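Local coordinates for protein 7,8-dihydro-6-hydroxymethylpterin pyrophosphokinase-dihydropteroate synthase (Plasmodium falciparum, PDB 6JWY) that probably makes the diphosphate of 6-hydroxymethyl-7,8-dihydropterin from ATP and then joins that pterin to 4-aminobenzoate, giving 7,8-dihydropteroate for folate biosynthesis, at residues N390-L395 with L684-D689; V428-G433 with S480-N485; S505-N510 with V526-K531. The protein carries 1 engineered substitution. All coordinates share one frame; numbering follows the deposited sequence.

Interaction 1. Residues N390-L395 with L684-D689. With CKL (4-[(2-azanyl-4-oxidanylidene-7,8-dihydro-3~{H}-pteridin-6-yl)methylamino]-~{N}-(5,6-dimethoxypyrimidin-4-yl)benzenesulfonamide), chain C; ACT (acetate ion), chain J.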
loop_
_atom_site.group_PDB
_atom_site.type_symbol
_atom_site.label_atom_id
_atom_site.label_comp_id
_atom_site.label_asym_id
_atom_site.label_seq_id
_atom_site.Cartn_x
_atom_site.Cartn_y
_atom_site.Cartn_z
ATOM N N ASN A 390 5.394 15.319 1.157
ATOM C CA ASN A 390 6.305 16.388 0.825
ATOM C C ASN A 390 7.715 16.001 1.228
ATOM O O ASN A 390 7.919 15.353 2.246
ATOM C CB ASN A 390 5.944 17.663 1.569
ATOM C CG ASN A 390 4.603 18.177 1.133
ATOM O OD1 ASN A 390 4.477 18.712 0.040
ATOM N ND2 ASN A 390 3.601 17.968 1.964
ATOM N N ILE A 391 8.687 16.439 0.437
ATOM C CA ILE A 391 10.069 16.229 0.822
ATOM C C ILE A 391 10.546 17.474 1.557
ATOM O O ILE A 391 10.396 18.585 1.042
ATOM C CB ILE A 391 10.961 15.968 -0.405
ATOM C CG1 ILE A 391 10.596 14.660 -1.106
ATOM C CG2 ILE A 391 12.439 16.057 -0.029
ATOM C CD1 ILE A 391 11.250 14.505 -2.465
ATOM N N VAL A 392 11.167 17.251 2.714
ATOM C CA VAL A 392 11.812 18.291 3.496
ATOM C C VAL A 392 13.317 18.042 3.431
ATOM O O VAL A 392 13.813 17.059 4.001
ATOM C CB VAL A 392 11.327 18.223 4.961
ATOM C CG1 VAL A 392 12.131 19.133 5.875
ATOM C CG2 VAL A 392 9.823 18.449 5.116
ATOM N N GLY A 393 14.051 18.937 2.755
ATOM C CA GLY A 393 15.498 18.772 2.648
ATOM C C GLY A 393 16.260 19.203 3.909
ATOM O O GLY A 393 15.977 20.244 4.502
ATOM N N ILE A 394 17.252 18.399 4.296
ATOM C CA ILE A 394 18.064 18.683 5.472
ATOM C C ILE A 394 19.255 19.553 5.080
ATOM O O ILE A 394 20.053 19.145 4.238
ATOM C CB ILE A 394 18.588 17.373 6.093
ATOM C CG1 ILE A 394 17.454 16.454 6.557
ATOM C CG2 ILE A 394 19.597 17.667 7.197
ATOM C CD1 ILE A 394 17.933 15.064 6.876
ATOM N N LEU A 395 19.389 20.711 5.743
ATOM C CA LEU A 395 20.593 21.525 5.706
ATOM C C LEU A 395 21.206 21.602 7.101
ATOM O O LEU A 395 20.726 22.351 7.963
ATOM C CB LEU A 395 20.212 22.918 5.204
ATOM C CG LEU A 395 21.391 23.839 4.895
ATOM C CD1 LEU A 395 21.979 23.514 3.527
ATOM C CD2 LEU A 395 20.947 25.292 4.933
ATOM N N LEU A 684 5.098 14.436 5.572
ATOM C CA LEU A 684 6.412 15.047 5.366
ATOM C C LEU A 684 7.493 14.028 5.717
ATOM O O LEU A 684 7.417 13.420 6.785
ATOM C CB LEU A 684 6.529 16.284 6.268
ATOM C CG LEU A 684 5.533 17.414 5.977
ATOM C CD1 LEU A 684 4.456 17.473 7.049
ATOM C CD2 LEU A 684 6.198 18.779 5.816
ATOM N N ILE A 685 8.464 13.816 4.821
ATOM C CA ILE A 685 9.629 12.992 5.137
ATOM C C ILE A 685 10.888 13.859 5.103
ATOM O O ILE A 685 11.136 14.600 4.143
ATOM C CB ILE A 685 9.753 11.765 4.194
ATOM C CG1 ILE A 685 9.906 12.136 2.708
ATOM C CG2 ILE A 685 8.626 10.750 4.437
ATOM C CD1 ILE A 685 10.058 10.948 1.777
ATOM N N ARG A 686 11.693 13.771 6.170
ATOM C CA ARG A 686 12.859 14.637 6.335
ATOM C C ARG A 686 14.100 13.909 5.822
ATOM O O ARG A 686 14.477 12.912 6.417
ATOM C CB ARG A 686 13.019 14.948 7.827
ATOM C CG ARG A 686 13.963 16.102 8.131
ATOM C CD ARG A 686 14.197 16.297 9.618
ATOM N NE ARG A 686 15.335 17.148 9.927
ATOM C CZ ARG A 686 16.573 16.707 10.177
ATOM N NH1 ARG A 686 17.523 17.587 10.454
ATOM N NH2 ARG A 686 16.862 15.409 10.156
ATOM N N VAL A 687 14.738 14.397 4.745
ATOM C CA VAL A 687 15.725 13.588 4.033
ATOM C C VAL A 687 16.965 14.406 3.649
ATOM O O VAL A 687 16.873 15.610 3.350
ATOM C CB VAL A 687 15.119 12.921 2.773
ATOM C CG1 VAL A 687 14.074 11.874 3.106
ATOM C CG2 VAL A 687 14.547 13.925 1.796
ATOM N N HIS A 688 18.116 13.709 3.608
ATOM C CA HIS A 688 19.370 14.224 3.051
ATOM C C HIS A 688 19.381 14.169 1.527
ATOM O O HIS A 688 19.759 15.145 0.889
ATOM C CB HIS A 688 20.587 13.417 3.529
ATOM C CG HIS A 688 20.827 13.562 4.992
ATOM N ND1 HIS A 688 20.385 12.601 5.908
ATOM C CD2 HIS A 688 21.398 14.564 5.699
ATOM C CE1 HIS A 688 20.692 13.008 7.123
ATOM N NE2 HIS A 688 21.317 14.215 7.018
ATOM N N ASP A 689 19.001 13.012 0.960
ATOM C CA ASP A 689 19.065 12.721 -0.469
ATOM C C ASP A 689 17.796 13.153 -1.213
ATOM O O ASP A 689 16.932 12.332 -1.499
ATOM C CB ASP A 689 19.347 11.232 -0.615
ATOM C CG ASP A 689 20.545 10.858 0.250
ATOM O OD1 ASP A 689 21.611 11.486 0.058
ATOM O OD2 ASP A 689 20.408 9.973 1.133
HETATM C C2 CKL C . 12.746 16.003 13.377
HETATM C C4 CKL C . 13.811 13.897 13.223
HETATM C C5 CKL C . 15.143 14.511 13.319
HETATM C C6 CKL C . 15.112 15.977 13.460
HETATM O O24 CKL C . 20.256 6.753 15.356
HETATM S S21 CKL C . 21.138 7.647 14.634
HETATM O O23 CKL C . 21.308 7.071 13.340
HETATM N N22 CKL C . 22.645 7.843 15.209
HETATM C C25 CKL C . 23.107 7.410 16.410
HETATM C C30 CKL C . 24.446 7.610 16.721
HETATM O O31 CKL C . 25.289 8.237 15.835
HETATM C C32 CKL C . 25.568 9.636 15.959
HETATM C C29 CKL C . 24.922 7.147 17.936
HETATM O O33 CKL C . 26.247 7.323 18.271
HETATM C C34 CKL C . 27.006 6.299 18.937
HETATM N N28 CKL C . 24.065 6.530 18.789
HETATM C C27 CKL C . 22.769 6.349 18.472
HETATM N N26 CKL C . 22.289 6.776 17.296
HETATM C C18 CKL C . 20.553 9.145 14.655
HETATM C C17 CKL C . 21.018 10.052 13.700
HETATM C C16 CKL C . 20.533 11.353 13.710
HETATM C C19 CKL C . 19.629 9.554 15.632
HETATM C C20 CKL C . 19.145 10.863 15.633
HETATM C C15 CKL C . 19.583 11.762 14.651
HETATM N N14 CKL C . 19.095 13.050 14.634
HETATM C C13 CKL C . 18.938 13.941 13.475
HETATM C C8 CKL C . 17.526 14.513 13.451
HETATM C C9 CKL C . 17.537 15.990 13.586
HETATM N N10 CKL C . 16.261 16.631 13.580
HETATM N N1 CKL C . 13.926 16.672 13.466
HETATM N N7 CKL C . 16.333 13.814 13.306
HETATM O O12 CKL C . 13.711 12.657 13.091
HETATM N N3 CKL C . 12.703 14.666 13.273
HETATM N N11 CKL C . 11.584 16.680 13.438
HETATM C C ACT J . 20.644 14.808 10.476
HETATM O O ACT J . 19.856 15.795 10.574
HETATM O OXT ACT J . 20.302 13.609 10.640
HETATM C CH3 ACT J . 22.123 15.071 10.114
#
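Val392 and its neighbours pair in parallel with 684-687, so that strand 390-396 lies against the last strand in sequence of a TIM barrel and helps close it. Val392 is held through both its N-H and its carbonyl: N donates to Ile685 O, and O accepts from Val687 N at 2.9 Å. Ile394 N extends the pairing to Val687 O through a more bent bond (146°). Ile391 and Val687 turn toward helix 690-704, where Ile391 CG2 meets Val687 CG2. On the other face Val392 CG2 rests on Leu684 CD2 at 3.7 Å.

Ile394 can be followed outward. Its CB lies 3.7 Å from Val687 O. CG1, set beside the backbone N and anti to the carbonyl carbon (chi1 -61°), passes over the centre of the Arg686 guanidinium, while CG2 leans toward His688 NE2. CD1 ends in a CH-pi contact over the His688 ring, 3.4 Å from its centroid. That ring is also tied to Ser607 through ND1. The opposite guanidinium face of Arg686 lies on the pterin-sulfonamide ligand, 3.4 Å from CZ to N10; NE forms a salt bridge with Asp430, and NH1 and NH2 both donate to one acetate oxygen, O, NH1 at 2.9 Å.

Interaction 2. Residues V428-G433 with S480-N485. With CKL (4-[(2-azanyl-4-oxidanylidene-7,8-dihydro-3~{H}-pteridin-6-yl)methylamino]-~{N}-(5,6-dimethoxypyrimidin-4-yl)benzenesulfonamide), chain C.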
loop_
_atom_site.group_PDB
_atom_site.type_symbol
_atom_site.label_atom_id
_atom_site.label_comp_id
_atom_site.label_asym_id
_atom_site.label_seq_id
_atom_site.Cartn_x
_atom_site.Cartn_y
_atom_site.Cartn_z
ATOM N N VAL A 428 10.256 21.938 1.281
ATOM C CA VAL A 428 10.561 22.474 2.600
ATOM C C VAL A 428 12.054 22.253 2.811
ATOM O O VAL A 428 12.536 21.148 2.515
ATOM C CB VAL A 428 9.738 21.781 3.710
ATOM C CG1 VAL A 428 10.098 22.275 5.096
ATOM C CG2 VAL A 428 8.222 21.884 3.500
ATOM N N ILE A 429 12.766 23.298 3.283
ATOM C CA ILE A 429 14.146 23.167 3.745
ATOM C C ILE A 429 14.167 23.170 5.280
ATOM O O ILE A 429 13.683 24.121 5.893
ATOM C CB ILE A 429 15.026 24.332 3.216
ATOM C CG1 ILE A 429 14.841 24.647 1.727
ATOM C CG2 ILE A 429 16.490 24.137 3.584
ATOM C CD1 ILE A 429 15.423 23.619 0.775
ATOM N N ASP A 430 14.735 22.140 5.919
ATOM C CA ASP A 430 14.853 22.152 7.376
ATOM C C ASP A 430 16.309 22.446 7.733
ATOM O O ASP A 430 17.181 21.626 7.446
ATOM C CB ASP A 430 14.355 20.861 8.050
ATOM C CG ASP A 430 14.492 20.831 9.580
ATOM O OD1 ASP A 430 13.961 21.778 10.241
ATOM O OD2 ASP A 430 15.138 19.853 10.135
ATOM N N ILE A 431 16.547 23.620 8.344
ATOM C CA ILE A 431 17.882 24.118 8.657
ATOM C C ILE A 431 18.159 23.994 10.151
ATOM O O ILE A 431 17.318 24.307 10.993
ATOM C CB ILE A 431 18.110 25.575 8.177
ATOM C CG1 ILE A 431 19.552 26.023 8.422
ATOM C CG2 ILE A 431 17.159 26.555 8.843
ATOM C CD1 ILE A 431 19.937 27.241 7.621
ATOM N N GLY A 432 19.406 23.626 10.448
ATOM C CA GLY A 432 19.849 23.360 11.802
ATOM C C GLY A 432 21.338 23.638 11.983
ATOM O O GLY A 432 22.115 23.527 11.035
ATOM N N GLY A 433 21.699 24.014 13.220
ATOM C CA GLY A 433 23.070 24.284 13.619
ATOM C C GLY A 433 23.700 23.066 14.271
ATOM O O GLY A 433 24.010 22.124 13.510
ATOM N N SER A 480 11.937 25.610 7.600
ATOM C CA SER A 480 11.816 25.221 8.984
ATOM C C SER A 480 13.196 25.290 9.626
ATOM O O SER A 480 14.199 24.950 8.994
ATOM C CB SER A 480 11.116 23.882 9.118
ATOM O OG SER A 480 11.997 22.801 9.415
ATOM N N ILE A 481 13.219 25.764 10.871
ATOM C CA ILE A 481 14.439 25.772 11.655
ATOM C C ILE A 481 14.358 24.721 12.765
ATOM O O ILE A 481 13.452 24.732 13.597
ATOM C CB ILE A 481 14.790 27.187 12.171
ATOM C CG1 ILE A 481 16.142 27.176 12.905
ATOM C CG2 ILE A 481 13.653 27.785 12.991
ATOM C CD1 ILE A 481 16.659 28.509 13.293
ATOM N N ASP A 482 15.343 23.812 12.755
ATOM C CA ASP A 482 15.446 22.718 13.701
ATOM C C ASP A 482 16.148 23.267 14.938
ATOM O O ASP A 482 17.378 23.229 15.008
ATOM C CB ASP A 482 16.284 21.598 13.095
ATOM C CG ASP A 482 16.289 20.308 13.888
ATOM O OD1 ASP A 482 16.112 20.360 15.131
ATOM O OD2 ASP A 482 16.495 19.250 13.265
ATOM N N THR A 483 15.369 23.757 15.910
ATOM C CA THR A 483 15.934 24.379 17.094
ATOM C C THR A 483 15.038 24.134 18.304
ATOM O O THR A 483 13.827 24.007 18.135
ATOM C CB THR A 483 16.127 25.880 16.873
ATOM O OG1 THR A 483 16.865 26.265 18.024
ATOM C CG2 THR A 483 14.855 26.698 16.843
ATOM N N ILE A 484 15.635 24.103 19.512
ATOM C CA ILE A 484 14.867 24.101 20.759
ATOM C C ILE A 484 15.091 25.407 21.523
ATOM O O ILE A 484 14.631 25.537 22.657
ATOM C CB ILE A 484 15.186 22.903 21.672
ATOM C CG1 ILE A 484 16.627 22.942 22.189
ATOM C CG2 ILE A 484 14.857 21.598 20.999
ATOM C CD1 ILE A 484 16.952 21.855 23.197
ATOM N N ASN A 485 15.762 26.369 20.868
ATOM C CA ASN A 485 16.355 27.531 21.508
ATOM C C ASN A 485 15.568 28.778 21.115
ATOM O O ASN A 485 15.682 29.291 20.000
ATOM C CB ASN A 485 17.867 27.595 21.249
ATOM C CG ASN A 485 18.513 28.909 21.643
ATOM O OD1 ASN A 485 17.830 29.926 21.775
ATOM N ND2 ASN A 485 19.832 28.922 21.826
HETATM C C2 CKL C . 12.746 16.003 13.377
HETATM C C4 CKL C . 13.811 13.897 13.223
HETATM C C5 CKL C . 15.143 14.511 13.319
HETATM C C6 CKL C . 15.112 15.977 13.460
HETATM O O24 CKL C . 20.256 6.753 15.356
HETATM S S21 CKL C . 21.138 7.647 14.634
HETATM O O23 CKL C . 21.308 7.071 13.340
HETATM N N22 CKL C . 22.645 7.843 15.209
HETATM C C25 CKL C . 23.107 7.410 16.410
HETATM C C30 CKL C . 24.446 7.610 16.721
HETATM O O31 CKL C . 25.289 8.237 15.835
HETATM C C32 CKL C . 25.568 9.636 15.959
HETATM C C29 CKL C . 24.922 7.147 17.936
HETATM O O33 CKL C . 26.247 7.323 18.271
HETATM C C34 CKL C . 27.006 6.299 18.937
HETATM N N28 CKL C . 24.065 6.530 18.789
HETATM C C27 CKL C . 22.769 6.349 18.472
HETATM N N26 CKL C . 22.289 6.776 17.296
HETATM C C18 CKL C . 20.553 9.145 14.655
HETATM C C17 CKL C . 21.018 10.052 13.700
HETATM C C16 CKL C . 20.533 11.353 13.710
HETATM C C19 CKL C . 19.629 9.554 15.632
HETATM C C20 CKL C . 19.145 10.863 15.633
HETATM C C15 CKL C . 19.583 11.762 14.651
HETATM N N14 CKL C . 19.095 13.050 14.634
HETATM C C13 CKL C . 18.938 13.941 13.475
HETATM C C8 CKL C . 17.526 14.513 13.451
HETATM C C9 CKL C . 17.537 15.990 13.586
HETATM N N10 CKL C . 16.261 16.631 13.580
HETATM N N1 CKL C . 13.926 16.672 13.466
HETATM N N7 CKL C . 16.333 13.814 13.306
HETATM O O12 CKL C . 13.711 12.657 13.091
HETATM N N3 CKL C . 12.703 14.666 13.273
HETATM N N11 CKL C . 11.584 16.680 13.438
#
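Asp482 N donates to Ile431 O at 2.7 Å, the shortest of three nearly straight backbone bonds that hold 428-432 and 480-482 in parallel. Ile431 N reaches Ser480 O at 2.8 Å, and Ser480 N reaches Ile429 O, so Ile431 uses its N-H and its carbonyl on one neighbouring strand, to Ser480 and Asp482. At the last paired residue, the carboxylate of Asp482 leaves the strand with CG anti to the backbone N (chi1 -171°), which carries OD2 to the ligand: N10 of the pterin ring donates to it at 2.6 Å. The carboxylate of Asp430 comes at a slant to it, OD2 3.5 Å from Asp482 OD2 and the planes 29° apart. This approach of like charges is probably eased by Arg686, partner of Asp430 and, through NH1, in a long, weak ion pair with Asp482; Asn502 ND2 adds a hydrogen bond to Asp430 OD2.

On the face of Ile431 and Ile481 the contact is mainly apolar. Ile431 CG2 lies 3.4 Å from Ser480 O and 4.1 Å from Ile481 CB; both isoleucines pack against helix 448-464, and Ile481 also meets helix 486-494. Strand, helix 448-464 and parallel strand form the beta-alpha-beta crossover of a TIM barrel, with Asp482 at the C-terminal end of its strand and Asp430 two residues before the end of its own, toward the active-site side of this fold, where the pterin pocket lies.

Interaction 3. Residues S505-N510 with V526-K531. With CKL (4-[(2-azanyl-4-oxidanylidene-7,8-dihydro-3~{H}-pteridin-6-yl)methylamino]-~{N}-(5,6-dimethoxypyrimidin-4-yl)benzenesulfonamide), chain C; ACT (acetate ion), chain I.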
loop_
_atom_site.group_PDB
_atom_site.type_symbol
_atom_site.label_atom_id
_atom_site.label_comp_id
_atom_site.label_asym_id
_atom_site.label_seq_id
_atom_site.Cartn_x
_atom_site.Cartn_y
_atom_site.Cartn_z
ATOM N N SER A 505 12.125 18.784 21.065
ATOM C CA SER A 505 11.761 18.458 22.436
ATOM C C SER A 505 10.243 18.583 22.610
ATOM O O SER A 505 9.698 18.451 23.721
ATOM C CB SER A 505 12.509 19.317 23.409
ATOM O OG SER A 505 11.842 20.556 23.593
ATOM N N ALA A 506 9.571 18.866 21.487
ATOM C CA ALA A 506 8.128 19.064 21.473
ATOM C C ALA A 506 7.785 20.267 22.355
ATOM O O ALA A 506 6.763 20.299 23.028
ATOM C CB ALA A 506 7.384 17.777 21.823
ATOM N N CYS A 507 8.648 21.279 22.311
ATOM C CA CYS A 507 8.451 22.516 23.051
ATOM C C CYS A 507 8.484 22.267 24.566
ATOM O O CYS A 507 7.951 23.073 25.318
ATOM C CB CYS A 507 7.148 23.184 22.619
ATOM S SG CYS A 507 7.164 23.693 20.872
ATOM N N THR A 508 9.074 21.144 25.017
ATOM C CA THR A 508 9.132 20.877 26.452
ATOM C C THR A 508 10.385 21.497 27.060
ATOM O O THR A 508 10.422 21.723 28.266
ATOM C CB THR A 508 9.148 19.391 26.835
ATOM O OG1 THR A 508 10.346 18.740 26.375
ATOM C CG2 THR A 508 7.865 18.649 26.493
ATOM N N ASN A 509 11.404 21.764 26.227
ATOM C CA ASN A 509 12.643 22.331 26.717
ATOM C C ASN A 509 12.410 23.745 27.227
ATOM O O ASN A 509 12.818 24.086 28.332
ATOM C CB ASN A 509 13.779 22.273 25.701
ATOM C CG ASN A 509 15.114 22.183 26.414
ATOM O OD1 ASN A 509 15.565 21.092 26.789
ATOM N ND2 ASN A 509 15.718 23.323 26.679
ATOM N N ASN A 510 11.812 24.587 26.390
ATOM C CA ASN A 510 11.452 25.931 26.798
ATOM C C ASN A 510 10.103 26.267 26.168
ATOM O O ASN A 510 10.012 26.830 25.080
ATOM C CB ASN A 510 12.545 26.953 26.509
ATOM C CG ASN A 510 12.200 28.338 27.027
ATOM O OD1 ASN A 510 11.227 28.540 27.756
ATOM N ND2 ASN A 510 13.007 29.314 26.671
ATOM N N VAL A 526 4.503 24.210 13.592
ATOM C CA VAL A 526 5.462 23.620 14.492
ATOM C C VAL A 526 5.397 22.108 14.319
ATOM O O VAL A 526 4.297 21.551 14.237
ATOM C CB VAL A 526 5.060 24.034 15.924
ATOM C CG1 VAL A 526 3.613 23.660 16.240
ATOM C CG2 VAL A 526 6.035 23.555 17.000
ATOM N N VAL A 527 6.574 21.464 14.314
ATOM C CA VAL A 527 6.749 20.022 14.386
ATOM C C VAL A 527 7.051 19.643 15.835
ATOM O O VAL A 527 8.025 20.122 16.381
ATOM C CB VAL A 527 7.936 19.587 13.507
ATOM C CG1 VAL A 527 8.152 18.083 13.523
ATOM C CG2 VAL A 527 7.754 20.064 12.096
ATOM N N LEU A 528 6.259 18.742 16.430
ATOM C CA LEU A 528 6.497 18.276 17.788
ATOM C C LEU A 528 7.035 16.863 17.676
ATOM O O LEU A 528 6.343 15.994 17.190
ATOM C CB LEU A 528 5.148 18.202 18.514
ATOM C CG LEU A 528 4.408 19.515 18.765
ATOM C CD1 LEU A 528 3.072 19.257 19.483
ATOM C CD2 LEU A 528 5.278 20.524 19.537
ATOM N N MET A 529 8.248 16.614 18.150
ATOM C CA MET A 529 8.845 15.293 17.995
ATOM C C MET A 529 8.984 14.617 19.363
ATOM O O MET A 529 9.199 15.286 20.365
ATOM C CB MET A 529 10.232 15.415 17.343
ATOM C CG MET A 529 10.794 14.089 16.900
ATOM S SD MET A 529 12.575 14.148 16.677
ATOM C CE MET A 529 13.191 14.034 18.365
ATOM N N HIS A 530 8.886 13.285 19.398
ATOM C CA HIS A 530 9.066 12.553 20.640
ATOM C C HIS A 530 10.529 12.173 20.799
ATOM O O HIS A 530 11.145 11.678 19.845
ATOM C CB HIS A 530 8.285 11.230 20.658
ATOM C CG HIS A 530 8.615 10.420 21.869
ATOM N ND1 HIS A 530 9.630 9.470 21.880
ATOM C CD2 HIS A 530 8.118 10.463 23.128
ATOM C CE1 HIS A 530 9.720 8.934 23.080
ATOM N NE2 HIS A 530 8.791 9.526 23.869
ATOM N N LYS A 531 11.046 12.355 22.020
ATOM C CA LYS A 531 12.309 11.757 22.431
ATOM C C LYS A 531 12.370 11.695 23.953
ATOM O O LYS A 531 11.518 12.243 24.637
ATOM C CB LYS A 531 13.505 12.568 21.921
ATOM C CG LYS A 531 13.672 13.943 22.537
ATOM C CD LYS A 531 14.966 14.608 22.084
ATOM C CE LYS A 531 15.075 16.051 22.545
ATOM N NZ LYS A 531 15.026 16.156 24.024
HETATM C C2 CKL C . 12.746 16.003 13.377
HETATM C C4 CKL C . 13.811 13.897 13.223
HETATM C C5 CKL C . 15.143 14.511 13.319
HETATM C C6 CKL C . 15.112 15.977 13.460
HETATM O O24 CKL C . 20.256 6.753 15.356
HETATM S S21 CKL C . 21.138 7.647 14.634
HETATM O O23 CKL C . 21.308 7.071 13.340
HETATM N N22 CKL C . 22.645 7.843 15.209
HETATM C C25 CKL C . 23.107 7.410 16.410
HETATM C C30 CKL C . 24.446 7.610 16.721
HETATM O O31 CKL C . 25.289 8.237 15.835
HETATM C C32 CKL C . 25.568 9.636 15.959
HETATM C C29 CKL C . 24.922 7.147 17.936
HETATM O O33 CKL C . 26.247 7.323 18.271
HETATM C C34 CKL C . 27.006 6.299 18.937
HETATM N N28 CKL C . 24.065 6.530 18.789
HETATM C C27 CKL C . 22.769 6.349 18.472
HETATM N N26 CKL C . 22.289 6.776 17.296
HETATM C C18 CKL C . 20.553 9.145 14.655
HETATM C C17 CKL C . 21.018 10.052 13.700
HETATM C C16 CKL C . 20.533 11.353 13.710
HETATM C C19 CKL C . 19.629 9.554 15.632
HETATM C C20 CKL C . 19.145 10.863 15.633
HETATM C C15 CKL C . 19.583 11.762 14.651
HETATM N N14 CKL C . 19.095 13.050 14.634
HETATM C C13 CKL C . 18.938 13.941 13.475
HETATM C C8 CKL C . 17.526 14.513 13.451
HETATM C C9 CKL C . 17.537 15.990 13.586
HETATM N N10 CKL C . 16.261 16.631 13.580
HETATM N N1 CKL C . 13.926 16.672 13.466
HETATM N N7 CKL C . 16.333 13.814 13.306
HETATM O O12 CKL C . 13.711 12.657 13.091
HETATM N N3 CKL C . 12.703 14.666 13.273
HETATM N N11 CKL C . 11.584 16.680 13.438
HETATM C C ACT I . 7.611 8.267 26.886
HETATM O O ACT I . 8.707 8.850 26.775
HETATM O OXT ACT I . 7.433 7.238 27.589
HETATM C CH3 ACT I . 6.410 8.861 26.155
#
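Ala506 and Leu528 bring their CA atoms to 4.1 Å of each other without a hydrogen bond between the two segments; 505-510 is no strand but opens with a type I' turn, Ser505 to Thr508, whose middle residues both have positive phi (62° at Ala506, 64° at Cys507). The turn presses its corner onto the strand. Ala506 CB sits 3.4 Å from Met529 O and also meets Leu528 CB, and Leu528 reaches the turn with CD2, 3.7 Å from Ala506 CA. Next to it Cys507 places SG beside its own backbone N (chi1 -64°), a setting that puts the sulfur against two methyls on one side, Leu528 CD2 at 3.9 Å and Val526 CG2 at 4.0 Å.

In the barrel this turn follows strand 500-503 and leans on the next strand of the same parallel sheet, 525-529, while Tyr554 of helix 547-564 touches Ala506 from outside. The turn is braced from within: Ser505 O takes both Thr508 N and Thr508 OG1, the hydroxyl at 2.7 Å, and Ser505 OG accepts from Asn509 N while also bonding to Asp503. Lys531, bent at its last torsion, lays CE and NZ alongside Ser505, and its ammonium group bonds to Gly533 O.

Val527 and Met529 face the pterin. Val527 CG1 approaches the amino group N11 of the pterin, and Met529, extended from the backbone to SD, brings SD to 3.4 Å from pterin N3. His530 points elsewhere: its ring meets Tyr554 edge-to-face, ND1 is hydrogen-bonded to Lys582, and NE2 donates in the ring plane to an acetate oxygen, O, at 3.0 Å.

Overall arrangement
All three contacts belong to one parallel barrel sheet and reach the same pterin-sulfonamide, yet differ with their place in it. Interactions 1 and 2 are buried strand pairs that share a seam: Gly393 bonds through N and O to Val428 and Asp430, and the Arg686 of the first meets the carboxylates of the second. Interaction 3 lies about 19 Å from interaction 1, centre to centre, and replaces strand pairing by van der Waals packing of a turn; its touching residues are buried, while Thr508 and Asn509 beyond them are exposed. Ile484 packs against Ser505 and Asn509, linking interactions 2 and 3. Carboxylates and guanidinium lie in the first two; the turn of the third meets its strand mainly through carbon and sulfur.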